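Local coordinates for protein enolase (PDB 3UGV) that binds magnesium and, as a member of the mandelate racemase/muconate lactonizing enzyme group of the enolase superfamily, probably catalyses proton abstraction from a carboxylate substrate, at residues Ser170-Lys182 with Glu207-Thr220. Sequence-based numbering, arbitrary orientation.
Sequences SPAEVAAEAVELK and ETAEAVWDAVGRDT
Pro-171, Ala-175 and Lys-182 pack against Thr-208, Ala-211 and Val-216 where two successive outer helices of the barrel domain run side by side, their axes 8.1 Å apart at closest approach and inclined by 37°. Small residues permit this closeness: the methyl of Ala-175 reaches the helix opposite, its CB 3.4 Å from Ala-211 O and 4.0 Å from Ala-211 CB. On the inner side, Val-174 CG1 lies anti to its backbone N (chi1 167°), which brings it tightly onto Thr-208 CG2 (3.5 Å) and onto Val-212 CG2. Ala-178 CB touches one methyl each of Val-212 and Val-216. At the start of helix 171-182 CG of Pro-171 lies against the Glu-207 carboxylate, 3.3 Å from OE2. At the far end Lys-182 runs past Val-216, its CD 3.9 Å from Val-216 CB, then bends at chi4 (56°) so that NZ donates to Phe-190 O and, more weakly, to Thr-220 OG1 (3.2 Å). A methionine in place of Lys-182 would probably leave Phe-190 O and Thr-220 OG1 without this donor. Beneath the helices, Val-174 and Thr-208 rest on Leu-195 and Ala-178 on Leu-193 of strand 192-196, while Val-212 touches Leu-222 of strand 221-225, as expected for consecutive beta-alpha units of a TIM-like barrel.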
ATOM      1  N   SER F 170      -0.157  46.216   6.065  1.00 29.87           N
ATOM      2  CA  SER F 170      -0.530  46.158   7.479  1.00 28.26           C
ATOM      3  C   SER F 170      -1.977  45.703   7.626  1.00 30.32           C
ATOM      4  O   SER F 170      -2.784  45.883   6.706  1.00 35.51           O
ATOM      5  CB  SER F 170      -0.390  47.540   8.116  1.00 33.51           C
ATOM      6  OG  SER F 170      -1.401  48.412   7.621  1.00 37.97           O
ATOM      7  N   PRO F 171      -2.317  45.132   8.794  1.00 30.29           N
ATOM      8  CA  PRO F 171      -3.696  44.702   9.057  1.00 26.59           C
ATOM      9  C   PRO F 171      -4.736  45.768   8.711  1.00 34.27           C
ATOM     10  O   PRO F 171      -5.669  45.482   7.954  1.00 32.06           O
ATOM     11  CB  PRO F 171      -3.694  44.429  10.564  1.00 27.00           C
ATOM     12  CG  PRO F 171      -2.273  44.005  10.853  1.00 26.77           C
ATOM     13  CD  PRO F 171      -1.398  44.771   9.891  1.00 25.51           C
ATOM     14  N   ALA F 172      -4.588  46.976   9.257  1.00 42.45           N
ATOM     15  CA  ALA F 172      -5.601  48.013   9.065  1.00 43.78           C
ATOM     16  C   ALA F 172      -5.739  48.387   7.592  1.00 35.24           C
ATOM     17  O   ALA F 172      -6.834  48.630   7.112  1.00 36.83           O
ATOM     18  CB  ALA F 172      -5.298  49.245   9.915  1.00 42.60           C
ATOM     19  N   GLU F 173      -4.622  48.427   6.879  1.00 39.07           N
ATOM     20  CA  GLU F 173      -4.645  48.726   5.454  1.00 39.02           C
ATOM     21  C   GLU F 173      -5.313  47.611   4.670  1.00 34.83           C
ATOM     22  O   GLU F 173      -5.992  47.862   3.682  1.00 38.87           O
ATOM     23  CB  GLU F 173      -3.229  48.884   4.920  1.00 45.29           C
ATOM     24  CG  GLU F 173      -2.597  50.231   5.124  1.00 53.39           C
ATOM     25  CD  GLU F 173      -1.280  50.326   4.389  1.00 65.39           C
ATOM     26  OE1 GLU F 173      -0.310  49.673   4.831  1.00 71.11           O
ATOM     27  OE2 GLU F 173      -1.225  51.026   3.354  1.00 70.29           O
ATOM     28  N   VAL F 174      -5.104  46.371   5.097  1.00 34.19           N
ATOM     29  CA  VAL F 174      -5.655  45.238   4.365  1.00 31.05           C
ATOM     30  C   VAL F 174      -7.161  45.148   4.610  1.00 26.04           C
ATOM     31  O   VAL F 174      -7.936  44.851   3.697  1.00 28.07           O
ATOM     32  CB  VAL F 174      -4.920  43.921   4.708  1.00 31.47           C
ATOM     33  CG1 VAL F 174      -5.692  42.717   4.187  1.00 23.42           C
ATOM     34  CG2 VAL F 174      -3.513  43.952   4.123  1.00 26.89           C
ATOM     35  N   ALA F 175      -7.578  45.460   5.830  1.00 19.25           N
ATOM     36  CA  ALA F 175      -9.001  45.430   6.151  1.00 30.99           C
ATOM     37  C   ALA F 175      -9.763  46.506   5.378  1.00 34.49           C
ATOM     38  O   ALA F 175     -10.869  46.270   4.906  1.00 35.20           O
ATOM     39  CB  ALA F 175      -9.224  45.575   7.645  1.00 28.82           C
ATOM     40  N   ALA F 176      -9.168  47.686   5.233  1.00 37.02           N
ATOM     41  CA  ALA F 176      -9.840  48.760   4.501  1.00 34.53           C
ATOM     42  C   ALA F 176      -9.985  48.384   3.033  1.00 29.81           C
ATOM     43  O   ALA F 176     -11.019  48.617   2.423  1.00 31.81           O
ATOM     44  CB  ALA F 176      -9.085  50.063   4.638  1.00 26.93           C
ATOM     45  N   GLU F 177      -8.946  47.769   2.483  1.00 25.91           N
ATOM     46  CA  GLU F 177      -8.963  47.345   1.101  1.00 29.71           C
ATOM     47  C   GLU F 177      -9.959  46.208   0.882  1.00 29.30           C
ATOM     48  O   GLU F 177     -10.572  46.108  -0.180  1.00 32.30           O
ATOM     49  CB  GLU F 177      -7.566  46.921   0.679  1.00 27.57           C
ATOM     50  CG  GLU F 177      -7.498  46.439  -0.749  1.00 39.53           C
ATOM     51  CD  GLU F 177      -6.078  46.411  -1.283  1.00 55.28           C
ATOM     52  OE1 GLU F 177      -5.570  47.493  -1.663  1.00 66.74           O
ATOM     53  OE2 GLU F 177      -5.469  45.314  -1.319  1.00 54.15           O
ATOM     54  N   ALA F 178     -10.120  45.352   1.887  1.00 21.36           N
ATOM     55  CA  ALA F 178     -11.101  44.275   1.802  1.00 23.01           C
ATOM     56  C   ALA F 178     -12.527  44.821   1.576  1.00 23.07           C
ATOM     57  O   ALA F 178     -13.288  44.272   0.763  1.00 24.60           O
ATOM     58  CB  ALA F 178     -11.044  43.405   3.044  1.00 21.56           C
ATOM     59  N   VAL F 179     -12.881  45.900   2.277  1.00 25.77           N
ATOM     60  CA  VAL F 179     -14.190  46.537   2.083  1.00 30.52           C
ATOM     61  C   VAL F 179     -14.372  46.953   0.613  1.00 26.72           C
ATOM     62  O   VAL F 179     -15.419  46.698   0.020  1.00 27.04           O
ATOM     63  CB  VAL F 179     -14.426  47.755   3.045  1.00 27.56           C
ATOM     64  CG1 VAL F 179     -15.802  48.414   2.793  1.00 16.40           C
ATOM     65  CG2 VAL F 179     -14.294  47.344   4.510  1.00 28.49           C
ATOM     66  N   GLU F 180     -13.345  47.586   0.038  1.00 32.61           N
ATOM     67  CA  GLU F 180     -13.334  47.961  -1.384  1.00 33.97           C
ATOM     68  C   GLU F 180     -13.499  46.735  -2.285  1.00 30.47           C
ATOM     69  O   GLU F 180     -14.419  46.680  -3.097  1.00 30.14           O
ATOM     70  CB  GLU F 180     -12.024  48.651  -1.777  1.00 42.31           C
ATOM     71  CG  GLU F 180     -11.827  50.111  -1.377  1.00 55.52           C
ATOM     72  CD  GLU F 180     -10.440  50.632  -1.822  1.00 73.67           C
ATOM     73  OE1 GLU F 180     -10.279  51.006  -3.009  1.00 75.15           O
ATOM     74  OE2 GLU F 180      -9.502  50.646  -0.991  1.00 76.44           O
ATOM     75  N   LEU F 181     -12.598  45.759  -2.155  1.00 27.67           N
ATOM     76  CA  LEU F 181     -12.647  44.572  -3.012  1.00 27.96           C
ATOM     77  C   LEU F 181     -13.998  43.864  -2.950  1.00 25.90           C
ATOM     78  O   LEU F 181     -14.526  43.455  -3.978  1.00 26.23           O
ATOM     79  CB  LEU F 181     -11.551  43.581  -2.651  1.00 34.79           C
ATOM     80  CG  LEU F 181     -10.115  44.077  -2.594  1.00 34.52           C
ATOM     81  CD1 LEU F 181      -9.199  42.876  -2.448  1.00 26.87           C
ATOM     82  CD2 LEU F 181      -9.790  44.873  -3.837  1.00 26.04           C
ATOM     83  N   LYS F 182     -14.570  43.722  -1.753  1.00 25.27           N
ATOM     84  CA  LYS F 182     -15.893  43.096  -1.664  1.00 23.34           C
ATOM     85  C   LYS F 182     -16.886  43.827  -2.547  1.00 25.48           C
ATOM     86  O   LYS F 182     -17.606  43.204  -3.320  1.00 25.84           O
ATOM     87  CB  LYS F 182     -16.414  43.071  -0.229  1.00 22.33           C
ATOM     88  CG  LYS F 182     -17.674  42.231  -0.043  1.00 20.90           C
ATOM     89  CD  LYS F 182     -18.008  42.094   1.437  1.00 29.59           C
ATOM     90  CE  LYS F 182     -19.394  41.492   1.686  1.00 34.22           C
ATOM     91  NZ  LYS F 182     -19.589  40.165   1.029  1.00 49.57           N
ATOM     92  N   GLU F 207      -3.611  38.310  12.612  1.00 28.12           N
ATOM     93  CA  GLU F 207      -4.142  39.620  12.941  1.00 32.80           C
ATOM     94  C   GLU F 207      -4.846  40.206  11.722  1.00 30.62           C
ATOM     95  O   GLU F 207      -5.942  40.763  11.829  1.00 32.37           O
ATOM     96  CB  GLU F 207      -2.984  40.514  13.364  1.00 34.24           C
ATOM     97  CG  GLU F 207      -3.354  41.764  14.103  1.00 46.42           C
ATOM     98  CD  GLU F 207      -2.123  42.609  14.399  1.00 59.29           C
ATOM     99  OE1 GLU F 207      -1.104  42.040  14.865  1.00 53.69           O
ATOM    100  OE2 GLU F 207      -2.169  43.834  14.141  1.00 66.37           O
ATOM    101  N   THR F 208      -4.212  40.065  10.559  1.00 21.56           N
ATOM    102  CA  THR F 208      -4.805  40.522   9.307  1.00 20.74           C
ATOM    103  C   THR F 208      -6.132  39.823   8.971  1.00 23.70           C
ATOM    104  O   THR F 208      -7.110  40.481   8.621  1.00 27.91           O
ATOM    105  CB  THR F 208      -3.821  40.370   8.156  1.00 27.31           C
ATOM    106  OG1 THR F 208      -2.663  41.160   8.427  1.00 31.90           O
ATOM    107  CG2 THR F 208      -4.443  40.850   6.861  1.00 21.15           C
ATOM    108  N   ALA F 209      -6.158  38.495   9.074  1.00 21.91           N
ATOM    109  CA  ALA F 209      -7.383  37.733   8.874  1.00 24.19           C
ATOM    110  C   ALA F 209      -8.511  38.255   9.777  1.00 27.45           C
ATOM    111  O   ALA F 209      -9.636  38.506   9.313  1.00 24.55           O
ATOM    112  CB  ALA F 209      -7.127  36.232   9.136  1.00 20.86           C
ATOM    113  N   GLU F 210      -8.206  38.425  11.063  1.00 27.06           N
ATOM    114  CA  GLU F 210      -9.206  38.886  12.035  1.00 23.76           C
ATOM    115  C   GLU F 210      -9.690  40.283  11.680  1.00 23.63           C
ATOM    116  O   GLU F 210     -10.875  40.558  11.755  1.00 23.89           O
ATOM    117  CB  GLU F 210      -8.655  38.859  13.466  1.00 27.06           C
ATOM    118  CG  GLU F 210      -8.194  37.471  13.966  1.00 39.75           C
ATOM    119  CD  GLU F 210      -9.343  36.480  14.192  1.00 61.46           C
ATOM    120  OE1 GLU F 210     -10.495  36.784  13.804  1.00 67.37           O
ATOM    121  OE2 GLU F 210      -9.091  35.391  14.765  1.00 69.70           O
ATOM    122  N   ALA F 211      -8.775  41.153  11.259  1.00 23.86           N
ATOM    123  CA  ALA F 211      -9.138  42.518  10.872  1.00 28.65           C
ATOM    124  C   ALA F 211     -10.032  42.550   9.627  1.00 30.46           C
ATOM    125  O   ALA F 211     -10.983  43.334   9.544  1.00 31.77           O
ATOM    126  CB  ALA F 211      -7.886  43.354  10.652  1.00 20.27           C
ATOM    127  N   VAL F 212      -9.722  41.697   8.656  1.00 24.80           N
ATOM    128  CA  VAL F 212     -10.534  41.606   7.449  1.00 19.28           C
ATOM    129  C   VAL F 212     -11.962  41.167   7.778  1.00 18.30           C
ATOM    130  O   VAL F 212     -12.932  41.757   7.315  1.00 23.47           O
ATOM    131  CB  VAL F 212      -9.915  40.628   6.414  1.00 21.27           C
ATOM    132  CG1 VAL F 212     -10.935  40.267   5.363  1.00 12.60           C
ATOM    133  CG2 VAL F 212      -8.663  41.227   5.776  1.00 16.57           C
ATOM    134  N   TRP F 213     -12.084  40.125   8.584  1.00 20.80           N
ATOM    135  CA  TRP F 213     -13.387  39.621   8.976  1.00 17.61           C
ATOM    136  C   TRP F 213     -14.156  40.614   9.854  1.00 26.69           C
ATOM    137  O   TRP F 213     -15.369  40.692   9.764  1.00 26.88           O
ATOM    138  CB  TRP F 213     -13.231  38.281   9.693  1.00 13.73           C
ATOM    139  CG  TRP F 213     -13.305  37.092   8.769  1.00 21.34           C
ATOM    140  CD1 TRP F 213     -14.039  36.990   7.622  1.00 21.92           C
ATOM    141  CD2 TRP F 213     -12.620  35.835   8.918  1.00 26.16           C
ATOM    142  NE1 TRP F 213     -13.862  35.749   7.051  1.00 22.77           N
ATOM    143  CE2 TRP F 213     -13.002  35.020   7.831  1.00 29.27           C
ATOM    144  CE3 TRP F 213     -11.735  35.317   9.871  1.00 27.72           C
ATOM    145  CZ2 TRP F 213     -12.525  33.716   7.668  1.00 31.03           C
ATOM    146  CZ3 TRP F 213     -11.265  34.020   9.711  1.00 26.89           C
ATOM    147  CH2 TRP F 213     -11.658  33.238   8.614  1.00 26.69           C
ATOM    148  N   ASP F 214     -13.461  41.364  10.706  1.00 26.73           N
ATOM    149  CA  ASP F 214     -14.126  42.397  11.495  1.00 29.49           C
ATOM    150  C   ASP F 214     -14.724  43.437  10.548  1.00 30.69           C
ATOM    151  O   ASP F 214     -15.759  44.048  10.838  1.00 28.62           O
ATOM    152  CB  ASP F 214     -13.163  43.068  12.493  1.00 28.72           C
ATOM    153  CG  ASP F 214     -12.768  42.146  13.671  1.00 47.32           C
ATOM    154  OD1 ASP F 214     -13.465  41.123  13.912  1.00 46.15           O
ATOM    155  OD2 ASP F 214     -11.757  42.455  14.359  1.00 48.27           O
ATOM    156  N   ALA F 215     -14.073  43.615   9.403  1.00 25.12           N
ATOM    157  CA  ALA F 215     -14.500  44.606   8.417  1.00 19.58           C
ATOM    158  C   ALA F 215     -15.582  44.140   7.437  1.00 28.66           C
ATOM    159  O   ALA F 215     -16.417  44.947   7.022  1.00 37.01           O
ATOM    160  CB  ALA F 215     -13.289  45.107   7.640  1.00 37.52           C
ATOM    161  N   VAL F 216     -15.574  42.864   7.045  1.00 25.27           N
ATOM    162  CA  VAL F 216     -16.512  42.402   6.007  1.00 23.45           C
ATOM    163  C   VAL F 216     -17.392  41.221   6.400  1.00 23.34           C
ATOM    164  O   VAL F 216     -18.238  40.790   5.610  1.00 29.17           O
ATOM    165  CB  VAL F 216     -15.803  42.015   4.708  1.00 18.56           C
ATOM    166  CG1 VAL F 216     -14.979  43.157   4.192  1.00 27.55           C
ATOM    167  CG2 VAL F 216     -14.928  40.766   4.932  1.00 26.53           C
ATOM    168  N   GLY F 217     -17.180  40.682   7.594  1.00 22.31           N
ATOM    169  CA  GLY F 217     -18.013  39.600   8.105  1.00 22.42           C
ATOM    170  C   GLY F 217     -17.630  38.200   7.652  1.00 24.62           C
ATOM    171  O   GLY F 217     -17.125  38.007   6.545  1.00 29.09           O
ATOM    172  N   ARG F 218     -17.890  37.212   8.505  1.00 25.38           N
ATOM    173  CA  ARG F 218     -17.554  35.824   8.187  1.00 25.22           C
ATOM    174  C   ARG F 218     -18.511  35.208   7.168  1.00 25.56           C
ATOM    175  O   ARG F 218     -18.336  34.075   6.742  1.00 31.05           O
ATOM    176  CB  ARG F 218     -17.439  34.970   9.455  1.00 21.85           C
ATOM    177  CG  ARG F 218     -16.098  35.150  10.170  1.00 22.63           C
ATOM    178  CD  ARG F 218     -16.102  34.509  11.538  1.00 22.54           C
ATOM    179  NE  ARG F 218     -14.771  34.480  12.149  1.00 29.73           N
ATOM    180  CZ  ARG F 218     -14.125  35.552  12.614  1.00 38.12           C
ATOM    181  NH1 ARG F 218     -14.667  36.767  12.518  1.00 35.38           N
ATOM    182  NH2 ARG F 218     -12.924  35.414  13.171  1.00 23.01           N
ATOM    183  N   ASP F 219     -19.526  35.964   6.779  1.00 23.37           N
ATOM    184  CA  ASP F 219     -20.309  35.596   5.618  1.00 24.37           C
ATOM    185  C   ASP F 219     -19.482  35.697   4.323  1.00 28.64           C
ATOM    186  O   ASP F 219     -19.930  35.287   3.252  1.00 34.55           O
ATOM    187  CB  ASP F 219     -21.509  36.503   5.496  1.00 21.82           C
ATOM    188  CG  ASP F 219     -22.507  35.984   4.502  1.00 31.41           C
ATOM    189  OD1 ASP F 219     -23.154  34.962   4.828  1.00 37.13           O
ATOM    190  OD2 ASP F 219     -22.636  36.580   3.405  1.00 35.65           O
ATOM    191  N   THR F 220     -18.293  36.274   4.434  1.00 22.07           N
ATOM    192  CA  THR F 220     -17.353  36.379   3.329  1.00 22.82           C
ATOM    193  C   THR F 220     -16.273  35.325   3.520  1.00 24.72           C
ATOM    194  O   THR F 220     -15.565  35.336   4.529  1.00 21.92           O
ATOM    195  CB  THR F 220     -16.664  37.763   3.290  1.00 26.85           C
ATOM    196  OG1 THR F 220     -17.653  38.795   3.212  1.00 28.54           O
ATOM    197  CG2 THR F 220     -15.762  37.870   2.088  1.00 28.73           C
TER